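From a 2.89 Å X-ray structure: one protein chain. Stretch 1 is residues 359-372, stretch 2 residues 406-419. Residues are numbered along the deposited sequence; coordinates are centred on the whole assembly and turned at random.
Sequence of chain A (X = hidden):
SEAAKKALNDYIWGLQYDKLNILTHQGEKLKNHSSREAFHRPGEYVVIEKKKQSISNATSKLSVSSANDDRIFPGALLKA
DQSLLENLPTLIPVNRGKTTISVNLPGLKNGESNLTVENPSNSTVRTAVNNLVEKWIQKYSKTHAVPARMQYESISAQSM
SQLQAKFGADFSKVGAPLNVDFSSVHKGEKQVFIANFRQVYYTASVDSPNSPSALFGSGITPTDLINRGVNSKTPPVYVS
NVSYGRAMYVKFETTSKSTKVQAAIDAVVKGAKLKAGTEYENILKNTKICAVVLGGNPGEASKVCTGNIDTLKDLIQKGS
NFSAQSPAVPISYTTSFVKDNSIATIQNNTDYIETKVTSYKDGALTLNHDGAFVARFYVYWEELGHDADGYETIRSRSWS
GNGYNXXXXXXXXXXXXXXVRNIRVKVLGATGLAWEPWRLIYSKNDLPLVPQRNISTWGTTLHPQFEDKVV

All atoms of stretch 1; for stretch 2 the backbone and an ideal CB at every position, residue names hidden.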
ATOM      1  N   SER A 359     -15.669  14.507  -8.645  1.00 96.37           N
ATOM      2  CA  SER A 359     -16.327  15.395  -9.593  1.00 95.49           C
ATOM      3  C   SER A 359     -17.595  14.738 -10.120  1.00 89.51           C
ATOM      4  O   SER A 359     -17.582  13.560 -10.493  1.00 91.86           O
ATOM      5  CB  SER A 359     -15.395  15.743 -10.757  1.00 99.91           C
ATOM      6  OG  SER A 359     -15.088  14.594 -11.529  1.00116.52           O
ATOM      7  N   TYR A 360     -18.684  15.502 -10.147  1.00100.29           N
ATOM      8  CA  TYR A 360     -19.943  15.071 -10.744  1.00 92.90           C
ATOM      9  C   TYR A 360     -20.169  15.887 -12.008  1.00 82.57           C
ATOM     10  O   TYR A 360     -20.282  17.116 -11.945  1.00 86.90           O
ATOM     11  CB  TYR A 360     -21.109  15.248  -9.770  1.00 97.53           C
ATOM     12  CG  TYR A 360     -21.024  14.379  -8.531  1.00 98.56           C
ATOM     13  CD1 TYR A 360     -21.530  13.085  -8.530  1.00101.46           C
ATOM     14  CD2 TYR A 360     -20.443  14.854  -7.361  1.00 96.34           C
ATOM     15  CE1 TYR A 360     -21.458  12.287  -7.401  1.00 90.44           C
ATOM     16  CE2 TYR A 360     -20.367  14.063  -6.226  1.00 90.57           C
ATOM     17  CZ  TYR A 360     -20.877  12.780  -6.254  1.00 95.84           C
ATOM     18  OH  TYR A 360     -20.808  11.982  -5.135  1.00124.61           O
ATOM     19  N   LYS A 361     -20.234  15.206 -13.148  1.00 82.61           N
ATOM     20  CA  LYS A 361     -20.409  15.885 -14.421  1.00 87.34           C
ATOM     21  C   LYS A 361     -21.856  16.350 -14.569  1.00 88.35           C
ATOM     22  O   LYS A 361     -22.728  16.023 -13.761  1.00 85.87           O
ATOM     23  CB  LYS A 361     -20.027  14.966 -15.587  1.00 94.51           C
ATOM     24  CG  LYS A 361     -18.907  13.966 -15.303  1.00 97.94           C
ATOM     25  CD  LYS A 361     -17.582  14.641 -14.968  1.00104.52           C
ATOM     26  CE  LYS A 361     -16.809  13.875 -13.900  1.00102.42           C
ATOM     27  NZ  LYS A 361     -16.784  12.403 -14.138  1.00112.29           N
ATOM     28  N   ASP A 362     -22.107  17.135 -15.610  1.00 87.17           N
ATOM     29  CA  ASP A 362     -23.472  17.506 -15.953  1.00 81.33           C
ATOM     30  C   ASP A 362     -24.154  16.347 -16.667  1.00 84.89           C
ATOM     31  O   ASP A 362     -23.525  15.616 -17.439  1.00 94.47           O
ATOM     32  CB  ASP A 362     -23.485  18.758 -16.833  1.00 82.83           C
ATOM     33  CG  ASP A 362     -23.089  20.011 -16.072  1.00 84.44           C
ATOM     34  OD1 ASP A 362     -22.576  19.885 -14.940  1.00 95.48           O
ATOM     35  OD2 ASP A 362     -23.283  21.124 -16.606  1.00 70.08           O
ATOM     36  N   GLY A 363     -25.448  16.172 -16.395  1.00 85.80           N
ATOM     37  CA  GLY A 363     -26.211  15.065 -16.922  1.00 84.43           C
ATOM     38  C   GLY A 363     -27.414  15.521 -17.730  1.00 86.23           C
ATOM     39  O   GLY A 363     -27.715  16.712 -17.841  1.00 76.54           O
ATOM     40  N   ALA A 364     -28.100  14.532 -18.298  1.00 83.52           N
ATOM     41  CA  ALA A 364     -29.294  14.786 -19.089  1.00 80.03           C
ATOM     42  C   ALA A 364     -30.109  13.505 -19.156  1.00 82.17           C
ATOM     43  O   ALA A 364     -29.550  12.415 -19.300  1.00 89.91           O
ATOM     44  CB  ALA A 364     -28.939  15.269 -20.500  1.00 84.98           C
ATOM     45  N   LEU A 365     -31.427  13.643 -19.047  1.00 86.80           N
ATOM     46  CA  LEU A 365     -32.344  12.513 -19.138  1.00 90.60           C
ATOM     47  C   LEU A 365     -33.399  12.834 -20.182  1.00 88.23           C
ATOM     48  O   LEU A 365     -34.122  13.827 -20.053  1.00 81.92           O
ATOM     49  CB  LEU A 365     -32.994  12.217 -17.784  1.00 87.88           C
ATOM     50  CG  LEU A 365     -34.279  11.385 -17.815  1.00102.28           C
ATOM     51  CD1 LEU A 365     -34.072  10.073 -18.556  1.00101.60           C
ATOM     52  CD2 LEU A 365     -34.773  11.117 -16.399  1.00 95.87           C
ATOM     53  N   THR A 366     -33.481  11.996 -21.209  1.00 94.13           N
ATOM     54  CA  THR A 366     -34.437  12.153 -22.293  1.00 93.19           C
ATOM     55  C   THR A 366     -35.561  11.140 -22.118  1.00 94.46           C
ATOM     56  O   THR A 366     -35.301   9.943 -21.954  1.00 98.81           O
ATOM     57  CB  THR A 366     -33.745  11.967 -23.648  1.00 92.19           C
ATOM     58  OG1 THR A 366     -33.032  13.163 -23.993  1.00101.52           O
ATOM     59  CG2 THR A 366     -34.745  11.640 -24.749  1.00104.74           C
ATOM     60  N   LEU A 367     -36.800  11.621 -22.147  1.00 93.24           N
ATOM     61  CA  LEU A 367     -37.978  10.769 -22.075  1.00 95.21           C
ATOM     62  C   LEU A 367     -38.630  10.713 -23.448  1.00 96.72           C
ATOM     63  O   LEU A 367     -38.865  11.755 -24.069  1.00 92.96           O
ATOM     64  CB  LEU A 367     -38.981  11.287 -21.042  1.00 91.06           C
ATOM     65  CG  LEU A 367     -38.417  11.995 -19.809  1.00 99.95           C
ATOM     66  CD1 LEU A 367     -39.545  12.401 -18.867  1.00101.85           C
ATOM     67  CD2 LEU A 367     -37.419  11.112 -19.075  1.00105.22           C
ATOM     68  N   ASN A 368     -38.915   9.502 -23.922  1.00 99.67           N
ATOM     69  CA  ASN A 368     -39.542   9.297 -25.219  1.00105.80           C
ATOM     70  C   ASN A 368     -40.746   8.383 -25.061  1.00116.80           C
ATOM     71  O   ASN A 368     -40.727   7.449 -24.254  1.00123.12           O
ATOM     72  CB  ASN A 368     -38.557   8.688 -26.229  1.00105.10           C
ATOM     73  CG  ASN A 368     -37.363   9.584 -26.501  1.00100.98           C
ATOM     74  OD1 ASN A 368     -37.230  10.658 -25.914  1.00103.00           O
ATOM     75  ND2 ASN A 368     -36.485   9.144 -27.393  1.00109.99           N
ATOM     76  N   HIS A 369     -41.797   8.659 -25.831  1.00109.97           N
ATOM     77  CA  HIS A 369     -43.000   7.833 -25.828  1.00117.27           C
ATOM     78  C   HIS A 369     -43.485   7.687 -27.261  1.00131.46           C
ATOM     79  O   HIS A 369     -43.879   8.676 -27.885  1.00124.72           O
ATOM     80  CB  HIS A 369     -44.097   8.447 -24.952  1.00120.76           C
ATOM     81  CG  HIS A 369     -45.361   7.646 -24.913  1.00128.34           C
ATOM     82  ND1 HIS A 369     -45.466   6.387 -25.463  1.00131.32           N
ATOM     83  CD2 HIS A 369     -46.578   7.928 -24.388  1.00135.59           C
ATOM     84  CE1 HIS A 369     -46.691   5.928 -25.280  1.00135.68           C
ATOM     85  NE2 HIS A 369     -47.386   6.844 -24.628  1.00141.31           N
ATOM     86  N   ASP A 370     -43.454   6.458 -27.778  1.00131.29           N
ATOM     87  CA  ASP A 370     -43.906   6.161 -29.136  1.00146.58           C
ATOM     88  C   ASP A 370     -44.889   4.990 -29.101  1.00137.11           C
ATOM     89  O   ASP A 370     -44.660   3.920 -29.664  1.00133.07           O
ATOM     90  CB  ASP A 370     -42.723   5.870 -30.056  1.00141.50           C
ATOM     91  CG  ASP A 370     -42.061   7.135 -30.565  1.00143.40           C
ATOM     92  OD1 ASP A 370     -42.788   8.096 -30.897  1.00138.61           O
ATOM     93  OD2 ASP A 370     -40.814   7.171 -30.631  1.00135.45           O
ATOM     94  N   GLY A 371     -46.010   5.212 -28.417  1.00119.34           N
ATOM     95  CA  GLY A 371     -47.084   4.245 -28.391  1.00127.74           C
ATOM     96  C   GLY A 371     -48.420   4.949 -28.523  1.00127.82           C
ATOM     97  O   GLY A 371     -48.548   6.145 -28.253  1.00137.42           O
ATOM     98  N   ALA A 372     -49.420   4.179 -28.944  1.00127.25           N
ATOM     99  CA  ALA A 372     -50.757   4.716 -29.153  1.00129.57           C
ATOM    100  C   ALA A 372     -51.551   4.713 -27.852  1.00146.39           C
ATOM    101  O   ALA A 372     -52.778   4.580 -27.870  1.00155.45           O
ATOM    102  CB  ALA A 372     -51.495   3.901 -30.215  1.00122.85           C
ATOM    103  N   UNK A 406     -49.728  12.423 -22.029  1.00117.16           N
ATOM    104  CA  UNK A 406     -48.748  12.443 -23.102  1.00107.20           C
ATOM    105  C   UNK A 406     -49.211  11.561 -24.256  1.00111.65           C
ATOM    106  O   UNK A 406     -49.956  10.595 -24.063  1.00109.67           O
ATOM    107  CB  UNK A 406     -47.381  11.984 -22.591  1.00107.20           C
ATOM    108  N   UNK A 407     -48.748  11.903 -25.459  1.00121.09           N
ATOM    109  CA  UNK A 407     -49.289  11.333 -26.678  1.00120.17           C
ATOM    110  C   UNK A 407     -48.340  10.468 -27.486  1.00139.32           C
ATOM    111  O   UNK A 407     -47.465   9.795 -26.935  1.00127.46           O
ATOM    112  CB  UNK A 407     -49.791  12.469 -27.571  1.00120.17           C
ATOM    113  N   UNK A 408     -48.509  10.494 -28.811  1.00135.39           N
ATOM    114  CA  UNK A 408     -47.846   9.532 -29.686  1.00123.85           C
ATOM    115  C   UNK A 408     -46.369   9.854 -29.881  1.00121.49           C
ATOM    116  O   UNK A 408     -45.511   8.985 -29.698  1.00131.96           O
ATOM    117  CB  UNK A 408     -48.549   9.489 -31.044  1.00123.85           C
ATOM    118  N   UNK A 409     -46.052  11.084 -30.274  1.00118.73           N
ATOM    119  CA  UNK A 409     -44.679  11.486 -30.568  1.00117.25           C
ATOM    120  C   UNK A 409     -44.222  12.513 -29.535  1.00109.10           C
ATOM    121  O   UNK A 409     -44.053  13.698 -29.829  1.00106.10           O
ATOM    122  CB  UNK A 409     -44.566  12.054 -31.984  1.00117.25           C
ATOM    123  N   UNK A 410     -44.014  12.042 -28.309  1.00105.99           N
ATOM    124  CA  UNK A 410     -43.606  12.896 -27.201  1.00104.49           C
ATOM    125  C   UNK A 410     -42.137  12.663 -26.881  1.00 97.60           C
ATOM    126  O   UNK A 410     -41.714  11.522 -26.668  1.00100.38           O
ATOM    127  CB  UNK A 410     -44.472  12.636 -25.967  1.00104.49           C
ATOM    128  N   UNK A 411     -41.365  13.748 -26.844  1.00 90.85           N
ATOM    129  CA  UNK A 411     -39.951  13.678 -26.503  1.00 86.45           C
ATOM    130  C   UNK A 411     -39.530  14.979 -25.841  1.00 91.31           C
ATOM    131  O   UNK A 411     -39.712  16.057 -26.414  1.00 91.72           O
ATOM    132  CB  UNK A 411     -39.099  13.400 -27.743  1.00 86.45           C
ATOM    133  N   UNK A 412     -38.961  14.871 -24.643  1.00 91.28           N
ATOM    134  CA  UNK A 412     -38.511  16.030 -23.887  1.00 92.92           C
ATOM    135  C   UNK A 412     -37.233  15.674 -23.140  1.00 93.15           C
ATOM    136  O   UNK A 412     -37.047  14.536 -22.701  1.00 89.22           O
ATOM    137  CB  UNK A 412     -39.594  16.508 -22.917  1.00 92.92           C
ATOM    138  N   UNK A 413     -36.356  16.666 -22.996  1.00 92.00           N
ATOM    139  CA  UNK A 413     -35.032  16.474 -22.419  1.00 83.89           C
ATOM    140  C   UNK A 413     -34.910  17.275 -21.130  1.00 84.58           C
ATOM    141  O   UNK A 413     -35.176  18.482 -21.112  1.00 75.27           O
ATOM    142  CB  UNK A 413     -33.941  16.882 -23.412  1.00 83.89           C
ATOM    143  N   UNK A 414     -34.501  16.600 -20.062  1.00 96.34           N
ATOM    144  CA  UNK A 414     -34.226  17.227 -18.778  1.00 91.62           C
ATOM    145  C   UNK A 414     -32.719  17.292 -18.589  1.00 78.86           C
ATOM    146  O   UNK A 414     -32.034  16.274 -18.715  1.00 85.41           O
ATOM    147  CB  UNK A 414     -34.893  16.465 -17.631  1.00 91.62           C
ATOM    148  N   UNK A 415     -32.206  18.483 -18.294  1.00 72.29           N
ATOM    149  CA  UNK A 415     -30.767  18.706 -18.188  1.00 84.35           C
ATOM    150  C   UNK A 415     -30.436  19.044 -16.737  1.00 81.12           C
ATOM    151  O   UNK A 415     -30.648  20.174 -16.285  1.00 77.32           O
ATOM    152  CB  UNK A 415     -30.307  19.820 -19.131  1.00 84.35           C
ATOM    153  N   UNK A 416     -29.915  18.058 -16.012  1.00 77.30           N
ATOM    154  CA  UNK A 416     -29.523  18.232 -14.622  1.00 74.88           C
ATOM    155  C   UNK A 416     -28.063  18.658 -14.529  1.00 77.29           C
ATOM    156  O   UNK A 416     -27.230  18.278 -15.356  1.00 80.18           O
ATOM    157  CB  UNK A 416     -29.754  16.941 -13.833  1.00 74.88           C
ATOM    158  N   UNK A 417     -27.759  19.448 -13.504  1.00 75.62           N
ATOM    159  CA  UNK A 417     -26.386  19.804 -13.195  1.00 67.56           C
ATOM    160  C   UNK A 417     -25.812  18.799 -12.194  1.00 77.96           C
ATOM    161  O   UNK A 417     -26.476  17.841 -11.787  1.00 80.64           O
ATOM    162  CB  UNK A 417     -26.306  21.229 -12.644  1.00 67.56           C
ATOM    163  N   UNK A 418     -24.557  19.012 -11.790  1.00 79.72           N
ATOM    164  CA  UNK A 418     -23.846  18.022 -10.997  1.00 79.67           C
ATOM    165  C   UNK A 418     -24.325  17.891  -9.565  1.00 84.82           C
ATOM    166  O   UNK A 418     -24.003  16.896  -8.906  1.00 75.26           O
ATOM    167  CB  UNK A 418     -22.354  18.360 -10.990  1.00 79.67           C
ATOM    168  N   UNK A 419     -25.090  18.862  -9.067  1.00 87.10           N
ATOM    169  CA  UNK A 419     -25.550  18.846  -7.675  1.00 76.95           C
ATOM    170  C   UNK A 419     -26.957  18.253  -7.584  1.00 68.58           C
ATOM    171  O   UNK A 419     -27.910  18.892  -7.147  1.00 89.01           O
ATOM    172  CB  UNK A 419     -25.531  20.258  -7.086  1.00 76.95           C
TER

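Strand 410-414 runs antiparallel to strand 365-369, at 164° between their N-to-C directions. Its backbone is extended, so its side chains alternate between two sheet faces.

Position 406 points its CB toward His 369, with the ideal CB 4.5 Å from His 369 CD2. Longer side chains could pass it. It is Arg 406, whose end leads away to a partner elsewhere in the structure.

At position 407 the CB points away and has room, so no particular residue is demanded. It is Gly 407. Its O lies over one face of the His 369 ring.

Position 408 points sideways, its ideal CB 4.4 Å from Gly 371 O. Small or polar residues would suit. It is Ala 408. Its O accepts a CA-H...O contact from Asp 370 CA at 3.3 Å.

Position 409 points away, but its ideal CB is 4.5 Å from Asp 370 OD1. That favours a polar or basic residue. It is His 409, with ND1 3.4 Å from Asp 370 OD1.

Position 410 pairs with His 369, and both side chains share the face of Leu 365 and Leu 367. Aromatic or beta-branched residues fit such a strand site. It is Tyr 410; its CB lies 4.3 Å from His 369 CB. Its O accepts a hydrogen bond from His 369 N (3.0 Å), while the return bond, Tyr 410 N to His 369 O, is weak at 3.4 Å.

Position 411 turns to the other face, beside Asn 368 and Thr 366. A small polar residue would suit. It is Ser 411, with OG 4.4 Å from Thr 366 CG2.

Position 412 returns to the face of Leu 367. Valine, isoleucine or threonine would suit this extended backbone. It is Thr 412, whose CG2 lies 4.3 Å from Leu 367 CB. Backbone hydrogen bonds link Leu 367 N to Thr 412 O (3.0 Å) and Thr 412 N to Leu 367 O (3.2 Å).

Position 413 faces a hydroxyl: its ideal CB is 3.9 Å from Thr 366 OG1. Serine, threonine or another polar residue could answer it. It is Thr 413. Thr 366 OG1 donates to Thr 413 OG1 at 2.6 Å.

Position 414 sits beside two leucines, so an aliphatic residue is expected. It is Leu 414. Its CD1 lies 3.9 Å from Leu 367 CD2 and 4.0 Å from Leu 365 CG. Backbone hydrogen bonds join Leu 365 N to Leu 414 O (2.7 Å) and Leu 414 N to Leu 365 O (2.8 Å).

Position 415 points away and tolerates many residues; it is Arg 415.

Position 416 points sideways, within reach of Leu 365. A large apolar residue would suit. It is Phe 416, whose ring edge meets Leu 365: CE2 to Leu 365 CB is 3.9 Å. Gly 363 N donates to Phe 416 O (2.9 Å).

Position 417 points away, near the Asp 362 carboxylate. Polar or basic residues would suit. It is Lys 417; its CG is 4.0 Å from Asp 362 OD2.

At position 418 an ideal CB would clash with Tyr 360 O, 2.6 Å away. Glycine fits, and it is Gly 418.

Position 419 points away, out of reach, so stretch 1 sets no preference; it is Asn 419.

Stretch 2 (406-419) RGAHYSTTLRFKGN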
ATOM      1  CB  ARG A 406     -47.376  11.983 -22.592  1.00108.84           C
ATOM      2  CG  ARG A 406     -46.884  12.767 -21.377  1.00105.29           C
ATOM      3  CD  ARG A 406     -46.717  14.247 -21.697  1.00 97.36           C
ATOM      4  NE  ARG A 406     -46.437  15.055 -20.513  1.00 92.08           N
ATOM      5  CZ  ARG A 406     -46.217  16.367 -20.540  1.00 87.67           C
ATOM      6  NH1 ARG A 406     -46.229  17.025 -21.691  1.00 89.30           N
ATOM      7  NH2 ARG A 406     -45.979  17.022 -19.414  1.00 81.78           N
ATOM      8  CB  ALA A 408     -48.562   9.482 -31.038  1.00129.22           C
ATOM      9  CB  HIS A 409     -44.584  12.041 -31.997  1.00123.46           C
ATOM     10  CG  HIS A 409     -44.925  11.042 -33.058  1.00125.74           C
ATOM     11  ND1 HIS A 409     -45.125   9.705 -32.784  1.00131.41           N
ATOM     12  CD2 HIS A 409     -45.104  11.181 -34.394  1.00118.67           C
ATOM     13  CE1 HIS A 409     -45.411   9.065 -33.904  1.00128.57           C
ATOM     14  NE2 HIS A 409     -45.405   9.937 -34.895  1.00110.38           N
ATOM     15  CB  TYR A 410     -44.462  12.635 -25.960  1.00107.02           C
ATOM     16  CG  TYR A 410     -44.098  13.524 -24.792  1.00100.46           C
ATOM     17  CD1 TYR A 410     -44.368  14.885 -24.821  1.00101.03           C
ATOM     18  CD2 TYR A 410     -43.482  13.004 -23.661  1.00 97.37           C
ATOM     19  CE1 TYR A 410     -44.036  15.704 -23.759  1.00 97.18           C
ATOM     20  CE2 TYR A 410     -43.146  13.816 -22.593  1.00 92.79           C
ATOM     21  CZ  TYR A 410     -43.425  15.166 -22.649  1.00 92.77           C
ATOM     22  OH  TYR A 410     -43.096  15.981 -21.593  1.00 87.91           O
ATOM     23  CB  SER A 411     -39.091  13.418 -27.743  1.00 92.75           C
ATOM     24  OG  SER A 411     -37.712  13.493 -27.426  1.00103.41           O
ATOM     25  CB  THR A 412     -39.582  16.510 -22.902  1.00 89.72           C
ATOM     26  OG1 THR A 412     -39.044  17.545 -22.070  1.00 91.43           O
ATOM     27  CG2 THR A 412     -40.068  15.361 -22.038  1.00 88.48           C
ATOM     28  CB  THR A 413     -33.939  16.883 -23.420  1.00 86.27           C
ATOM     29  OG1 THR A 413     -33.321  15.706 -23.955  1.00103.84           O
ATOM     30  CG2 THR A 413     -32.863  17.767 -22.780  1.00 91.98           C
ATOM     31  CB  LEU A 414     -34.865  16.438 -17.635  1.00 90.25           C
ATOM     32  CG  LEU A 414     -36.340  16.088 -17.825  1.00 86.38           C
ATOM     33  CD1 LEU A 414     -36.597  14.619 -17.529  1.00 94.60           C
ATOM     34  CD2 LEU A 414     -37.195  16.965 -16.945  1.00 94.34           C
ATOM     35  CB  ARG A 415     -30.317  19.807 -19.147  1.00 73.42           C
ATOM     36  CG  ARG A 415     -30.700  19.539 -20.604  1.00 89.92           C
ATOM     37  CD  ARG A 415     -29.604  19.956 -21.581  1.00109.30           C
ATOM     38  NE  ARG A 415     -30.122  20.759 -22.685  1.00107.24           N
ATOM     39  CZ  ARG A 415     -29.364  21.314 -23.625  1.00112.27           C
ATOM     40  NH1 ARG A 415     -28.047  21.153 -23.602  1.00106.05           N
ATOM     41  NH2 ARG A 415     -29.923  22.031 -24.589  1.00101.58           N
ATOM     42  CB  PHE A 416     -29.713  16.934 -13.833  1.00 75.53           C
ATOM     43  CG  PHE A 416     -31.086  16.338 -13.951  1.00 68.88           C
ATOM     44  CD1 PHE A 416     -32.178  16.940 -13.348  1.00 80.31           C
ATOM     45  CD2 PHE A 416     -31.279  15.157 -14.648  1.00 69.59           C
ATOM     46  CE1 PHE A 416     -33.438  16.382 -13.453  1.00 86.43           C
ATOM     47  CE2 PHE A 416     -32.536  14.594 -14.753  1.00 81.07           C
ATOM     48  CZ  PHE A 416     -33.617  15.207 -14.156  1.00 89.13           C
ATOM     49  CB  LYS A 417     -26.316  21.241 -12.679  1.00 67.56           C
ATOM     50  CG  LYS A 417     -25.731  22.220 -13.686  1.00 67.56           C
ATOM     51  CD  LYS A 417     -25.889  23.663 -13.230  1.00 69.25           C
ATOM     52  CE  LYS A 417     -25.214  24.631 -14.190  1.00 88.63           C
ATOM     53  NZ  LYS A 417     -24.942  25.953 -13.558  1.00115.72           N
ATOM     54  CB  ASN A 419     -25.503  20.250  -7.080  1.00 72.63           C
ATOM     55  CG  ASN A 419     -25.876  21.324  -8.080  1.00 83.38           C
ATOM     56  OD1 ASN A 419     -25.109  22.254  -8.320  1.00 85.03           O
ATOM     57  ND2 ASN A 419     -27.051  21.190  -8.684  1.00 87.52           N
TER
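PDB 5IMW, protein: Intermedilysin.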